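Local coordinates for protein myosin-I heavy chain (Dictyostelium discoideum, PDB 5EJR) that is an actin-based class VII motor myosin with ATPase activity that acts in the early steps of phagocytosis and in adhesion, at residues K443-F448 and N457-Q462; S417-C422 and K435-I440; T423-Q428 and S495-V500. All coordinates share one frame; numbering follows the deposited sequence.

Interaction 1: K443-F448 and N457-Q462; sequences KGVSIF and NFWTFQ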
ATOM      1  N   LYS A 443      -9.709 -22.171  11.968  1.00 19.42           N
ATOM      2  CA  LYS A 443      -9.691 -22.812  13.300  1.00 19.92           C
ATOM      3  C   LYS A 443      -9.111 -21.920  14.415  1.00 25.18           C
ATOM      4  O   LYS A 443      -9.548 -21.998  15.566  1.00 26.85           O
ATOM      5  CB  LYS A 443      -8.891 -24.109  13.243  1.00 21.21           C
ATOM      6  CG  LYS A 443      -9.493 -25.151  12.315  1.00 24.26           C
ATOM      7  CD  LYS A 443      -8.747 -26.479  12.436  1.00 26.44           C
ATOM      8  CE  LYS A 443      -9.330 -27.576  11.572  1.00 44.80           C
ATOM      9  NZ  LYS A 443     -10.668 -28.005  12.054  1.00 64.33           N
ATOM     10  N   GLY A 444      -8.108 -21.125  14.087  1.00 19.31           N
ATOM     11  CA  GLY A 444      -7.514 -20.242  15.080  1.00 19.74           C
ATOM     12  C   GLY A 444      -6.158 -19.722  14.700  1.00 22.46           C
ATOM     13  O   GLY A 444      -5.876 -19.513  13.514  1.00 20.84           O
ATOM     14  N   VAL A 445      -5.319 -19.529  15.724  1.00 19.66           N
ATOM     15  CA  VAL A 445      -3.978 -18.966  15.633  1.00 20.32           C
ATOM     16  C   VAL A 445      -2.957 -20.037  15.967  1.00 25.98           C
ATOM     17  O   VAL A 445      -3.097 -20.727  16.983  1.00 25.49           O
ATOM     18  CB  VAL A 445      -3.846 -17.748  16.596  1.00 24.23           C
ATOM     19  CG1 VAL A 445      -2.440 -17.178  16.576  1.00 24.93           C
ATOM     20  CG2 VAL A 445      -4.875 -16.664  16.276  1.00 23.86           C
ATOM     21  N   SER A 446      -1.923 -20.154  15.138  1.00 22.71           N
ATOM     22  CA  SER A 446      -0.830 -21.097  15.371  1.00 22.89           C
ATOM     23  C   SER A 446       0.512 -20.400  15.211  1.00 27.81           C
ATOM     24  O   SER A 446       0.618 -19.355  14.566  1.00 24.85           O
ATOM     25  CB  SER A 446      -0.861 -22.236  14.347  1.00 23.69           C
ATOM     26  OG  SER A 446      -2.131 -22.845  14.191  1.00 30.78           O
ATOM     27  N   ILE A 447       1.561 -21.036  15.748  1.00 28.31           N
ATOM     28  CA  ILE A 447       2.940 -20.651  15.535  1.00 28.96           C
ATOM     29  C   ILE A 447       3.578 -21.878  14.877  1.00 34.33           C
ATOM     30  O   ILE A 447       3.441 -22.984  15.399  1.00 34.02           O
ATOM     31  CB  ILE A 447       3.670 -20.181  16.825  1.00 33.12           C
ATOM     32  CG1 ILE A 447       3.012 -18.912  17.420  1.00 33.82           C
ATOM     33  CG2 ILE A 447       5.182 -19.970  16.580  1.00 34.70           C
ATOM     34  CD1 ILE A 447       3.041 -17.600  16.487  1.00 37.72           C
ATOM     35  N   PHE A 448       4.218 -21.683  13.724  1.00 33.42           N
ATOM     36  CA  PHE A 448       4.889 -22.729  12.973  1.00 35.11           C
ATOM     37  C   PHE A 448       6.373 -22.418  12.825  1.00 42.88           C
ATOM     38  O   PHE A 448       6.755 -21.264  12.580  1.00 40.09           O
ATOM     39  CB  PHE A 448       4.292 -22.854  11.559  1.00 36.90           C
ATOM     40  CG  PHE A 448       3.015 -23.652  11.418  1.00 38.67           C
ATOM     41  CD1 PHE A 448       1.775 -23.046  11.586  1.00 41.70           C
ATOM     42  CD2 PHE A 448       3.051 -24.991  11.040  1.00 41.57           C
ATOM     43  CE1 PHE A 448       0.587 -23.773  11.401  1.00 43.44           C
ATOM     44  CE2 PHE A 448       1.864 -25.718  10.859  1.00 44.73           C
ATOM     45  CZ  PHE A 448       0.638 -25.102  11.033  1.00 42.75           C
ATOM     46  N   ASN A 457       2.609 -24.076  18.553  1.00 34.75           N
ATOM     47  CA  ASN A 457       1.512 -23.624  19.383  1.00 32.78           C
ATOM     48  C   ASN A 457       0.216 -23.530  18.604  1.00 30.75           C
ATOM     49  O   ASN A 457       0.249 -23.267  17.406  1.00 26.42           O
ATOM     50  CB  ASN A 457       1.848 -22.268  19.956  1.00 35.13           C
ATOM     51  CG  ASN A 457       2.762 -22.327  21.135  1.00 57.67           C
ATOM     52  OD1 ASN A 457       2.317 -22.472  22.278  1.00 47.85           O
ATOM     53  ND2 ASN A 457       4.062 -22.205  20.878  1.00 53.91           N
ATOM     54  N   PHE A 458      -0.920 -23.733  19.289  1.00 27.44           N
ATOM     55  CA  PHE A 458      -2.234 -23.612  18.675  1.00 27.48           C
ATOM     56  C   PHE A 458      -3.271 -23.157  19.667  1.00 31.65           C
ATOM     57  O   PHE A 458      -3.417 -23.746  20.743  1.00 31.19           O
ATOM     58  CB  PHE A 458      -2.679 -24.915  17.968  1.00 29.42           C
ATOM     59  CG  PHE A 458      -4.075 -24.814  17.389  1.00 30.35           C
ATOM     60  CD1 PHE A 458      -4.328 -24.019  16.278  1.00 30.57           C
ATOM     61  CD2 PHE A 458      -5.147 -25.446  18.007  1.00 33.48           C
ATOM     62  CE1 PHE A 458      -5.623 -23.888  15.774  1.00 30.90           C
ATOM     63  CE2 PHE A 458      -6.434 -25.345  17.482  1.00 35.59           C
ATOM     64  CZ  PHE A 458      -6.664 -24.562  16.371  1.00 32.28           C
ATOM     65  N   TRP A 459      -4.036 -22.142  19.275  1.00 27.34           N
ATOM     66  CA  TRP A 459      -5.094 -21.579  20.086  1.00 29.08           C
ATOM     67  C   TRP A 459      -6.330 -21.428  19.205  1.00 32.87           C
ATOM     68  O   TRP A 459      -6.289 -20.714  18.197  1.00 30.76           O
ATOM     69  CB  TRP A 459      -4.668 -20.191  20.620  1.00 29.46           C
ATOM     70  CG  TRP A 459      -3.413 -20.171  21.451  1.00 31.88           C
ATOM     71  CD1 TRP A 459      -3.323 -20.384  22.794  1.00 35.97           C
ATOM     72  CD2 TRP A 459      -2.079 -19.875  21.001  1.00 31.79           C
ATOM     73  NE1 TRP A 459      -2.018 -20.229  23.214  1.00 36.42           N
ATOM     74  CE2 TRP A 459      -1.232 -19.932  22.132  1.00 36.96           C
ATOM     75  CE3 TRP A 459      -1.523 -19.529  19.761  1.00 32.66           C
ATOM     76  CZ2 TRP A 459       0.142 -19.672  22.054  1.00 35.67           C
ATOM     77  CZ3 TRP A 459      -0.158 -19.275  19.682  1.00 34.28           C
ATOM     78  CH2 TRP A 459       0.654 -19.324  20.824  1.00 35.52           C
ATOM     79  N   THR A 460      -7.434 -22.086  19.581  1.00 29.19           N
ATOM     80  CA  THR A 460      -8.692 -21.968  18.844  1.00 28.19           C
ATOM     81  C   THR A 460      -9.245 -20.568  19.049  1.00 30.05           C
ATOM     82  O   THR A 460      -8.908 -19.922  20.045  1.00 32.13           O
ATOM     83  CB  THR A 460      -9.721 -23.004  19.335  1.00 34.31           C
ATOM     84  OG1 THR A 460     -10.037 -22.729  20.693  1.00 33.84           O
ATOM     85  CG2 THR A 460      -9.255 -24.429  19.180  1.00 30.76           C
ATOM     86  N   PHE A 461     -10.128 -20.114  18.160  1.00 23.20           N
ATOM     87  CA  PHE A 461     -10.765 -18.820  18.334  1.00 23.95           C
ATOM     88  C   PHE A 461     -11.632 -18.766  19.597  1.00 34.39           C
ATOM     89  O   PHE A 461     -11.697 -17.715  20.246  1.00 33.31           O
ATOM     90  CB  PHE A 461     -11.573 -18.437  17.096  1.00 24.87           C
ATOM     91  CG  PHE A 461     -10.713 -18.087  15.903  1.00 24.82           C
ATOM     92  CD1 PHE A 461      -9.736 -17.095  15.992  1.00 27.20           C
ATOM     93  CD2 PHE A 461     -10.904 -18.719  14.681  1.00 24.35           C
ATOM     94  CE1 PHE A 461      -8.954 -16.753  14.877  1.00 26.85           C
ATOM     95  CE2 PHE A 461     -10.136 -18.367  13.570  1.00 26.59           C
ATOM     96  CZ  PHE A 461      -9.169 -17.388  13.672  1.00 24.43           C
ATOM     97  N   GLN A 462     -12.260 -19.914  19.963  1.00 34.28           N
ATOM     98  CA  GLN A 462     -13.129 -20.068  21.148  1.00 35.42           C
ATOM     99  C   GLN A 462     -12.350 -19.743  22.420  1.00 37.65           C
ATOM    100  O   GLN A 462     -12.883 -19.112  23.325  1.00 38.59           O
ATOM    101  CB  GLN A 462     -13.683 -21.515  21.244  1.00 37.28           C
ATOM    102  CG  GLN A 462     -14.626 -21.939  20.097  1.00 54.68           C
ATOM    103  CD  GLN A 462     -13.970 -21.926  18.723  1.00 67.41           C
ATOM    104  OE1 GLN A 462     -12.918 -22.540  18.493  1.00 48.96           O
ATOM    105  NE2 GLN A 462     -14.540 -21.154  17.800  1.00 68.83           N
TER
HETATM  106  O   HOH W   1     -11.658 -23.423  16.201  1.00 36.26           O

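Interaction 2: S417-C422 and K435-I440; sequences SPLFGC and KAWLAI. With EDO (1,2-ethanediol), chain H; EDO (1,2-ethanediol), chain F.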
ATOM      1  N   SER A 417      -1.398 -31.146   4.222  1.00 22.45           N
ATOM      2  CA  SER A 417      -0.661 -29.938   4.582  1.00 22.41           C
ATOM      3  C   SER A 417      -1.311 -29.097   5.678  1.00 26.76           C
ATOM      4  O   SER A 417      -2.322 -28.429   5.431  1.00 24.50           O
ATOM      5  CB  SER A 417      -0.401 -29.096   3.339  1.00 26.18           C
ATOM      6  OG  SER A 417      -0.070 -29.945   2.253  1.00 31.44           O
ATOM      7  N   PRO A 418      -0.718 -29.057   6.894  1.00 25.62           N
ATOM      8  CA  PRO A 418      -1.315 -28.225   7.966  1.00 26.26           C
ATOM      9  C   PRO A 418      -1.305 -26.723   7.681  1.00 27.69           C
ATOM     10  O   PRO A 418      -2.080 -25.997   8.271  1.00 29.47           O
ATOM     11  CB  PRO A 418      -0.498 -28.574   9.217  1.00 29.05           C
ATOM     12  CG  PRO A 418       0.380 -29.718   8.843  1.00 33.09           C
ATOM     13  CD  PRO A 418       0.488 -29.775   7.357  1.00 28.75           C
ATOM     14  N   LEU A 419      -0.478 -26.266   6.750  1.00 24.32           N
ATOM     15  CA  LEU A 419      -0.432 -24.851   6.388  1.00 24.79           C
ATOM     16  C   LEU A 419      -1.506 -24.494   5.335  1.00 24.24           C
ATOM     17  O   LEU A 419      -1.655 -23.317   5.016  1.00 22.34           O
ATOM     18  CB  LEU A 419       0.960 -24.475   5.852  1.00 26.22           C
ATOM     19  CG  LEU A 419       2.142 -24.440   6.848  1.00 34.11           C
ATOM     20  CD1 LEU A 419       3.425 -24.186   6.117  1.00 35.61           C
ATOM     21  CD2 LEU A 419       1.959 -23.368   7.917  1.00 37.07           C
ATOM     22  N   PHE A 420      -2.229 -25.495   4.780  1.00 18.71           N
ATOM     23  CA  PHE A 420      -3.243 -25.211   3.769  1.00 17.23           C
ATOM     24  C   PHE A 420      -4.343 -24.323   4.371  1.00 19.06           C
ATOM     25  O   PHE A 420      -4.870 -24.635   5.431  1.00 15.65           O
ATOM     26  CB  PHE A 420      -3.851 -26.514   3.200  1.00 17.97           C
ATOM     27  CG  PHE A 420      -4.891 -26.232   2.136  1.00 18.19           C
ATOM     28  CD1 PHE A 420      -4.514 -26.007   0.820  1.00 20.56           C
ATOM     29  CD2 PHE A 420      -6.233 -26.087   2.475  1.00 19.13           C
ATOM     30  CE1 PHE A 420      -5.468 -25.685  -0.150  1.00 22.15           C
ATOM     31  CE2 PHE A 420      -7.182 -25.724   1.522  1.00 21.04           C
ATOM     32  CZ  PHE A 420      -6.798 -25.532   0.208  1.00 19.62           C
ATOM     33  N   GLY A 421      -4.683 -23.238   3.688  1.00 19.96           N
ATOM     34  CA  GLY A 421      -5.753 -22.346   4.146  1.00 20.41           C
ATOM     35  C   GLY A 421      -5.334 -21.342   5.202  1.00 22.46           C
ATOM     36  O   GLY A 421      -6.170 -20.577   5.672  1.00 21.74           O
ATOM     37  N   CYS A 422      -4.025 -21.300   5.554  1.00 18.86           N
ATOM     38  CA  CYS A 422      -3.465 -20.381   6.564  1.00 18.67           C
ATOM     39  C   CYS A 422      -2.950 -19.122   5.926  1.00 20.35           C
ATOM     40  O   CYS A 422      -2.287 -19.216   4.885  1.00 20.12           O
ATOM     41  CB  CYS A 422      -2.317 -21.063   7.314  1.00 19.43           C
ATOM     42  SG  CYS A 422      -2.822 -22.357   8.454  1.00 23.85           S
ATOM     43  N   LYS A 435      12.844 -16.836  14.798  1.00 43.46           N
ATOM     44  CA  LYS A 435      12.186 -16.317  13.597  1.00 42.32           C
ATOM     45  C   LYS A 435      11.121 -17.380  13.233  1.00 43.49           C
ATOM     46  O   LYS A 435      11.479 -18.476  12.790  1.00 43.89           O
ATOM     47  CB  LYS A 435      13.213 -16.123  12.471  1.00 45.52           C
ATOM     48  CG  LYS A 435      12.943 -14.927  11.562  1.00 62.03           C
ATOM     49  CD  LYS A 435      14.244 -14.337  10.983  1.00 73.71           C
ATOM     50  CE  LYS A 435      14.684 -14.943   9.664  1.00 87.04           C
ATOM     51  NZ  LYS A 435      13.843 -14.500   8.516  1.00 94.93           N
ATOM     52  N   ALA A 436       9.829 -17.100  13.549  1.00 34.97           N
ATOM     53  CA  ALA A 436       8.730 -18.048  13.330  1.00 32.31           C
ATOM     54  C   ALA A 436       7.603 -17.502  12.422  1.00 35.67           C
ATOM     55  O   ALA A 436       7.672 -16.355  11.972  1.00 33.62           O
ATOM     56  CB  ALA A 436       8.171 -18.484  14.670  1.00 32.64           C
ATOM     57  N   TRP A 437       6.573 -18.339  12.147  1.00 34.11           N
ATOM     58  CA  TRP A 437       5.412 -17.960  11.342  1.00 33.85           C
ATOM     59  C   TRP A 437       4.163 -17.937  12.184  1.00 32.47           C
ATOM     60  O   TRP A 437       3.816 -18.952  12.793  1.00 29.74           O
ATOM     61  CB  TRP A 437       5.165 -18.954  10.195  1.00 34.08           C
ATOM     62  CG  TRP A 437       6.124 -18.892   9.048  1.00 36.98           C
ATOM     63  CD1 TRP A 437       6.925 -17.847   8.696  1.00 40.68           C
ATOM     64  CD2 TRP A 437       6.331 -19.908   8.059  1.00 37.43           C
ATOM     65  NE1 TRP A 437       7.628 -18.152   7.556  1.00 40.92           N
ATOM     66  CE2 TRP A 437       7.280 -19.412   7.140  1.00 42.36           C
ATOM     67  CE3 TRP A 437       5.818 -21.207   7.873  1.00 39.04           C
ATOM     68  CZ2 TRP A 437       7.736 -20.168   6.049  1.00 42.26           C
ATOM     69  CZ3 TRP A 437       6.250 -21.947   6.778  1.00 41.18           C
ATOM     70  CH2 TRP A 437       7.204 -21.433   5.886  1.00 42.18           C
ATOM     71  N   LEU A 438       3.463 -16.790  12.195  1.00 26.57           N
ATOM     72  CA  LEU A 438       2.168 -16.690  12.858  1.00 25.04           C
ATOM     73  C   LEU A 438       1.200 -17.162  11.784  1.00 24.88           C
ATOM     74  O   LEU A 438       1.208 -16.605  10.688  1.00 23.23           O
ATOM     75  CB  LEU A 438       1.852 -15.230  13.254  1.00 25.14           C
ATOM     76  CG  LEU A 438       0.449 -14.957  13.770  1.00 29.42           C
ATOM     77  CD1 LEU A 438       0.299 -15.437  15.194  1.00 30.84           C
ATOM     78  CD2 LEU A 438       0.119 -13.470  13.676  1.00 27.75           C
ATOM     79  N   ALA A 439       0.438 -18.223  12.056  1.00 21.45           N
ATOM     80  CA  ALA A 439      -0.518 -18.742  11.081  1.00 21.07           C
ATOM     81  C   ALA A 439      -1.940 -18.500  11.572  1.00 22.96           C
ATOM     82  O   ALA A 439      -2.259 -18.844  12.712  1.00 23.28           O
ATOM     83  CB  ALA A 439      -0.286 -20.236  10.870  1.00 21.57           C
ATOM     84  N   ILE A 440      -2.792 -17.892  10.730  1.00 16.86           N
ATOM     85  CA  ILE A 440      -4.199 -17.660  11.097  1.00 16.12           C
ATOM     86  C   ILE A 440      -5.040 -18.325  10.049  1.00 19.90           C
ATOM     87  O   ILE A 440      -4.819 -18.096   8.856  1.00 17.67           O
ATOM     88  CB  ILE A 440      -4.549 -16.152  11.275  1.00 19.00           C
ATOM     89  CG1 ILE A 440      -3.575 -15.482  12.314  1.00 20.43           C
ATOM     90  CG2 ILE A 440      -6.022 -15.968  11.702  1.00 20.02           C
ATOM     91  CD1 ILE A 440      -3.647 -13.913  12.385  1.00 23.36           C
TER
HETATM   92  C1  EDO H2407      -3.762 -22.620   0.495  1.00 29.55           C
HETATM   93  O1  EDO H2407      -3.004 -22.000   1.511  1.00 29.58           O
HETATM   94  C2  EDO H2407      -4.176 -21.722  -0.712  1.00 28.11           C
HETATM   95  O2  EDO H2407      -3.278 -20.679  -1.047  1.00 26.62           O
HETATM   96  C1  EDO F2405      -3.364 -25.280  11.455  1.00 44.87           C
HETATM   97  O1  EDO F2405      -2.528 -26.262  10.861  1.00 46.47           O
HETATM   98  C2  EDO F2405      -4.726 -25.959  11.645  1.00 46.74           C
HETATM   99  O2  EDO F2405      -5.637 -25.067  12.218  1.00 47.14           O

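Interaction 3: T423-Q428 and S495-V500; sequences TLFNIQ and SSIASV. With EDO (1,2-ethanediol), chain E.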
ATOM      1  N   THR A 423      -3.141 -17.960   6.589  1.00 14.82           N
ATOM      2  CA  THR A 423      -2.470 -16.716   6.200  1.00 15.20           C
ATOM      3  C   THR A 423      -1.236 -16.642   7.134  1.00 21.44           C
ATOM      4  O   THR A 423      -1.376 -16.746   8.360  1.00 19.42           O
ATOM      5  CB  THR A 423      -3.386 -15.476   6.237  1.00 19.96           C
ATOM      6  OG1 THR A 423      -4.432 -15.641   5.288  1.00 19.84           O
ATOM      7  CG2 THR A 423      -2.642 -14.178   5.884  1.00 21.03           C
ATOM      8  N   LEU A 424      -0.036 -16.499   6.553  1.00 20.96           N
ATOM      9  CA  LEU A 424       1.222 -16.494   7.323  1.00 21.70           C
ATOM     10  C   LEU A 424       1.842 -15.125   7.494  1.00 22.85           C
ATOM     11  O   LEU A 424       1.832 -14.320   6.575  1.00 22.08           O
ATOM     12  CB  LEU A 424       2.260 -17.473   6.714  1.00 22.94           C
ATOM     13  CG  LEU A 424       1.792 -18.896   6.393  1.00 27.30           C
ATOM     14  CD1 LEU A 424       2.843 -19.642   5.562  1.00 28.40           C
ATOM     15  CD2 LEU A 424       1.496 -19.667   7.624  1.00 29.01           C
ATOM     16  N   PHE A 425       2.346 -14.845   8.693  1.00 18.09           N
ATOM     17  CA  PHE A 425       3.007 -13.573   8.987  1.00 18.34           C
ATOM     18  C   PHE A 425       4.348 -13.891   9.647  1.00 24.42           C
ATOM     19  O   PHE A 425       4.392 -14.715  10.553  1.00 24.65           O
ATOM     20  CB  PHE A 425       2.153 -12.724   9.973  1.00 19.55           C
ATOM     21  CG  PHE A 425       0.799 -12.302   9.449  1.00 17.93           C
ATOM     22  CD1 PHE A 425       0.665 -11.172   8.650  1.00 19.14           C
ATOM     23  CD2 PHE A 425      -0.335 -13.062   9.718  1.00 16.91           C
ATOM     24  CE1 PHE A 425      -0.581 -10.798   8.143  1.00 19.13           C
ATOM     25  CE2 PHE A 425      -1.584 -12.679   9.227  1.00 18.24           C
ATOM     26  CZ  PHE A 425      -1.700 -11.559   8.430  1.00 16.08           C
ATOM     27  N   ASN A 426       5.435 -13.247   9.223  1.00 25.87           N
ATOM     28  CA  ASN A 426       6.743 -13.450   9.881  1.00 27.28           C
ATOM     29  C   ASN A 426       6.750 -12.795  11.247  1.00 31.77           C
ATOM     30  O   ASN A 426       6.437 -11.614  11.354  1.00 31.10           O
ATOM     31  CB  ASN A 426       7.902 -12.892   9.033  1.00 30.80           C
ATOM     32  CG  ASN A 426       8.035 -13.512   7.663  1.00 46.02           C
ATOM     33  OD1 ASN A 426       8.210 -12.822   6.663  1.00 42.97           O
ATOM     34  ND2 ASN A 426       7.930 -14.820   7.582  1.00 39.11           N
ATOM     35  N   ILE A 427       7.046 -13.569  12.297  1.00 29.21           N
ATOM     36  CA  ILE A 427       7.112 -13.040  13.667  1.00 30.03           C
ATOM     37  C   ILE A 427       8.470 -13.313  14.296  1.00 37.32           C
ATOM     38  O   ILE A 427       9.133 -14.289  13.932  1.00 34.74           O
ATOM     39  CB  ILE A 427       5.953 -13.493  14.606  1.00 32.94           C
ATOM     40  CG1 ILE A 427       5.903 -15.030  14.767  1.00 33.94           C
ATOM     41  CG2 ILE A 427       4.605 -12.908  14.184  1.00 31.46           C
ATOM     42  CD1 ILE A 427       6.189 -15.462  16.108  1.00 37.75           C
ATOM     43  N   GLN A 428       8.841 -12.477  15.282  1.00 36.86           N
ATOM     44  CA  GLN A 428      10.071 -12.612  16.065  1.00 38.32           C
ATOM     45  C   GLN A 428       9.688 -13.026  17.482  1.00 44.99           C
ATOM     46  O   GLN A 428       8.766 -12.458  18.071  1.00 45.83           O
ATOM     47  CB  GLN A 428      10.884 -11.306  16.060  1.00 40.07           C
ATOM     48  CG  GLN A 428      11.394 -10.895  14.681  1.00 61.47           C
ATOM     49  CD  GLN A 428      12.775 -11.423  14.369  1.00 91.53           C
ATOM     50  OE1 GLN A 428      13.677 -11.456  15.219  1.00 89.73           O
ATOM     51  NE2 GLN A 428      12.994 -11.777  13.112  1.00 86.58           N
ATOM     52  N   SER A 495      -2.023  -4.061  11.169  1.00 16.95           N
ATOM     53  CA  SER A 495      -3.165  -3.784  10.302  1.00 17.05           C
ATOM     54  C   SER A 495      -3.674  -5.025   9.494  1.00 20.21           C
ATOM     55  O   SER A 495      -4.877  -5.331   9.494  1.00 20.07           O
ATOM     56  CB  SER A 495      -2.865  -2.598   9.392  1.00 20.12           C
ATOM     57  OG  SER A 495      -4.083  -2.232   8.760  1.00 27.82           O
ATOM     58  N   SER A 496      -2.766  -5.729   8.837  1.00 16.87           N
ATOM     59  CA  SER A 496      -3.103  -6.961   8.100  1.00 15.17           C
ATOM     60  C   SER A 496      -3.534  -8.054   9.077  1.00 15.07           C
ATOM     61  O   SER A 496      -4.480  -8.790   8.800  1.00 14.64           O
ATOM     62  CB  SER A 496      -1.885  -7.449   7.327  1.00 16.72           C
ATOM     63  OG  SER A 496      -1.607  -6.562   6.265  1.00 33.57           O
ATOM     64  N   ILE A 497      -2.846  -8.175  10.209  1.00 14.39           N
ATOM     65  CA  ILE A 497      -3.195  -9.213  11.200  1.00 15.02           C
ATOM     66  C   ILE A 497      -4.593  -8.999  11.739  1.00 18.81           C
ATOM     67  O   ILE A 497      -5.342  -9.961  11.842  1.00 16.87           O
ATOM     68  CB  ILE A 497      -2.156  -9.333  12.347  1.00 17.66           C
ATOM     69  CG1 ILE A 497      -0.819  -9.826  11.793  1.00 19.20           C
ATOM     70  CG2 ILE A 497      -2.676 -10.304  13.439  1.00 16.48           C
ATOM     71  CD1 ILE A 497       0.338  -9.638  12.728  1.00 16.11           C
ATOM     72  N   ALA A 498      -4.961  -7.729  12.065  1.00 17.72           N
ATOM     73  CA  ALA A 498      -6.315  -7.444  12.575  1.00 17.49           C
ATOM     74  C   ALA A 498      -7.388  -7.816  11.532  1.00 19.96           C
ATOM     75  O   ALA A 498      -8.394  -8.402  11.877  1.00 19.55           O
ATOM     76  CB  ALA A 498      -6.432  -5.967  12.934  1.00 18.24           C
ATOM     77  N   SER A 499      -7.170  -7.480  10.258  1.00 18.79           N
ATOM     78  CA  SER A 499      -8.133  -7.791   9.204  1.00 19.90           C
ATOM     79  C   SER A 499      -8.321  -9.342   9.042  1.00 22.02           C
ATOM     80  O   SER A 499      -9.453  -9.827   8.999  1.00 20.77           O
ATOM     81  CB  SER A 499      -7.694  -7.132   7.893  1.00 24.13           C
ATOM     82  OG  SER A 499      -8.114  -7.873   6.757  1.00 38.51           O
ATOM     83  N   VAL A 500      -7.214 -10.105   8.974  1.00 17.63           N
ATOM     84  CA  VAL A 500      -7.277 -11.577   8.841  1.00 15.48           C
ATOM     85  C   VAL A 500      -7.890 -12.196  10.096  1.00 18.82           C
ATOM     86  O   VAL A 500      -8.812 -13.014   9.995  1.00 17.45           O
ATOM     87  CB  VAL A 500      -5.887 -12.167   8.496  1.00 18.35           C
ATOM     88  CG1 VAL A 500      -5.902 -13.691   8.551  1.00 17.61           C
ATOM     89  CG2 VAL A 500      -5.441 -11.688   7.125  1.00 17.71           C
TER
HETATM   90  C1  EDO E2404      -6.233  -9.556   4.137  1.00 29.86           C
HETATM   91  O1  EDO E2404      -6.152  -9.484   2.709  1.00 24.29           O
HETATM   92  C2  EDO E2404      -5.572  -8.280   4.785  1.00 30.94           C
HETATM   93  O2  EDO E2404      -6.508  -7.214   4.684  1.00 34.72           O

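Interaction 1: K443-F448 and N457-Q462
Gly444 slides beneath the aromatic ring of Phe461, its CA 3.5 Å from the ring centroid and only 10° off the normal, a CH-pi contact over the middle of the face. On the other strand, Trp459 O and Thr460 CA lie where a CB of this residue would fall, and its phi of 162° is one that glycine accommodates readily. Phe458 meets its partners differently: chi1 of 177° sets CG anti to the backbone N, and the ring turns its edge to Ser446 OG and Lys443 CB, CD1 lying 3.2 Å from Ser446 OG in the ring plane. The two strands form an antiparallel beta hairpin in the third, PH/PTB-like lobe of the FERM domain, where 455-460 is the last strand of a four-stranded sheet. On the sheet face that carries Val445, Ile447 and Trp459, the indole turns its edge to Ile447, CZ3 being 3.9 Å from CG1, and its CE3 packs on Val445 CG1. Val445 and Trp459 also exchange two backbone hydrogen bonds, N to O in each direction, both 2.9 Å. Where the hairpin ends, Lys443 O accepts a longer bond from Phe461 N (3.3 Å) and a water proton; that water also donates to Gln462 OE1.

Interaction 2: S417-C422 and K435-I440
Ile440 O is gripped twice, by the backbone hydrogen bond from Thr423 N and by a CA-H...O contact from Cys422, whose CA lies 3.5 Å from it. Cys422 ends a chain reversal of two overlapping beta turns, type I from Ser417 to Phe420 and type II from Leu419 to Cys422, which leads from helix 402-416 into the first strand of the PH/PTB-like lobe of the FERM domain. Phe420 N closes the first turn on Ser417 O, and Cys422 N closes the second on Leu419 O at 3.2 Å. Pro418 O accepts a 2.6 Å hydrogen bond from O1 of a 1,2-ethanediol. Gly421 has a positive phi of 82°, as suits its place in the type II turn, and its N donates to O1 of a second diol. Both diols probably come from the crystallisation liquor; the one on Pro418 also bonds to Asn441. The side-chain contacts across to strand 435-440 are apolar. Leu419 and Trp437 cross at about a right angle, and a single methyl does the touching: CD1 comes to 3.7 Å from CZ3 of the indole. Phe448 of the next strand also packs against Leu419. Farther along, Cys422 has its sulfur beside the backbone N (chi1 -72°), and SG rests 4.1 Å from Ala439 CB.

Interaction 3: T423-Q428 and S495-V500
Phe425 lays one face of its ring against Ile497, whose CG1 stands 3.6 Å from the centroid and 4° off the normal, a CH-pi contact centred so closely that all six ring carbons lie at nearly equal distance from that atom. The two side chains run antiparallel alongside one another. With its CG beside the backbone N (chi1 -63°), Phe425 carries the ring toward the helix, where CE1 meets Ser496 CB at 3.7 Å and Val500 CG2 lies at the ring edge, in plane, 4.0 Å from CZ. This is the tight part. The Thr423 end is buried too but makes fewer contacts, meeting Val500 tip to tip with CB 3.9 Å from CG1. The solvent side differs: Asn426 and Gln428 are exposed on the strand, and on the helix side that does not meet it Ser499 OG shares a 2.7 Å hydrogen bond with O2 of a 1,2-ethanediol, probably from the crystallisation liquor, which also bonds to Glu270 and Arg297. A C-terminal helix capping one end of a beta sandwich is characteristic of the PH/PTB fold. Segment 495-500 of helix 494-505 runs at 147° to strand 423-428, covering this strand and its neighbour 435-440, with Phe469 of strand 466-469 against Ile497.

Overall arrangement
All three contacts belong to the PH/PTB-like lobe of the FERM domain and share one antiparallel sheet, ordered 423-428, 435-440, 444-448, 455-460. Interaction 3 is fully buried and wholly apolar between its segments, joining the first strand to the C-terminal helix. Interaction 1, at the far end of the sheet, is partly exposed and relies on paired backbone bonds as well as aromatic packing. Interaction 2 is the smallest in buried area, a turn touching a strand by a few apolar atoms. The central strands tie them together: Ser446 O pairs with Ala439 N, Leu438 N with Phe425 O, and Ile447 packs on Ile427 to link interactions 1 and 3.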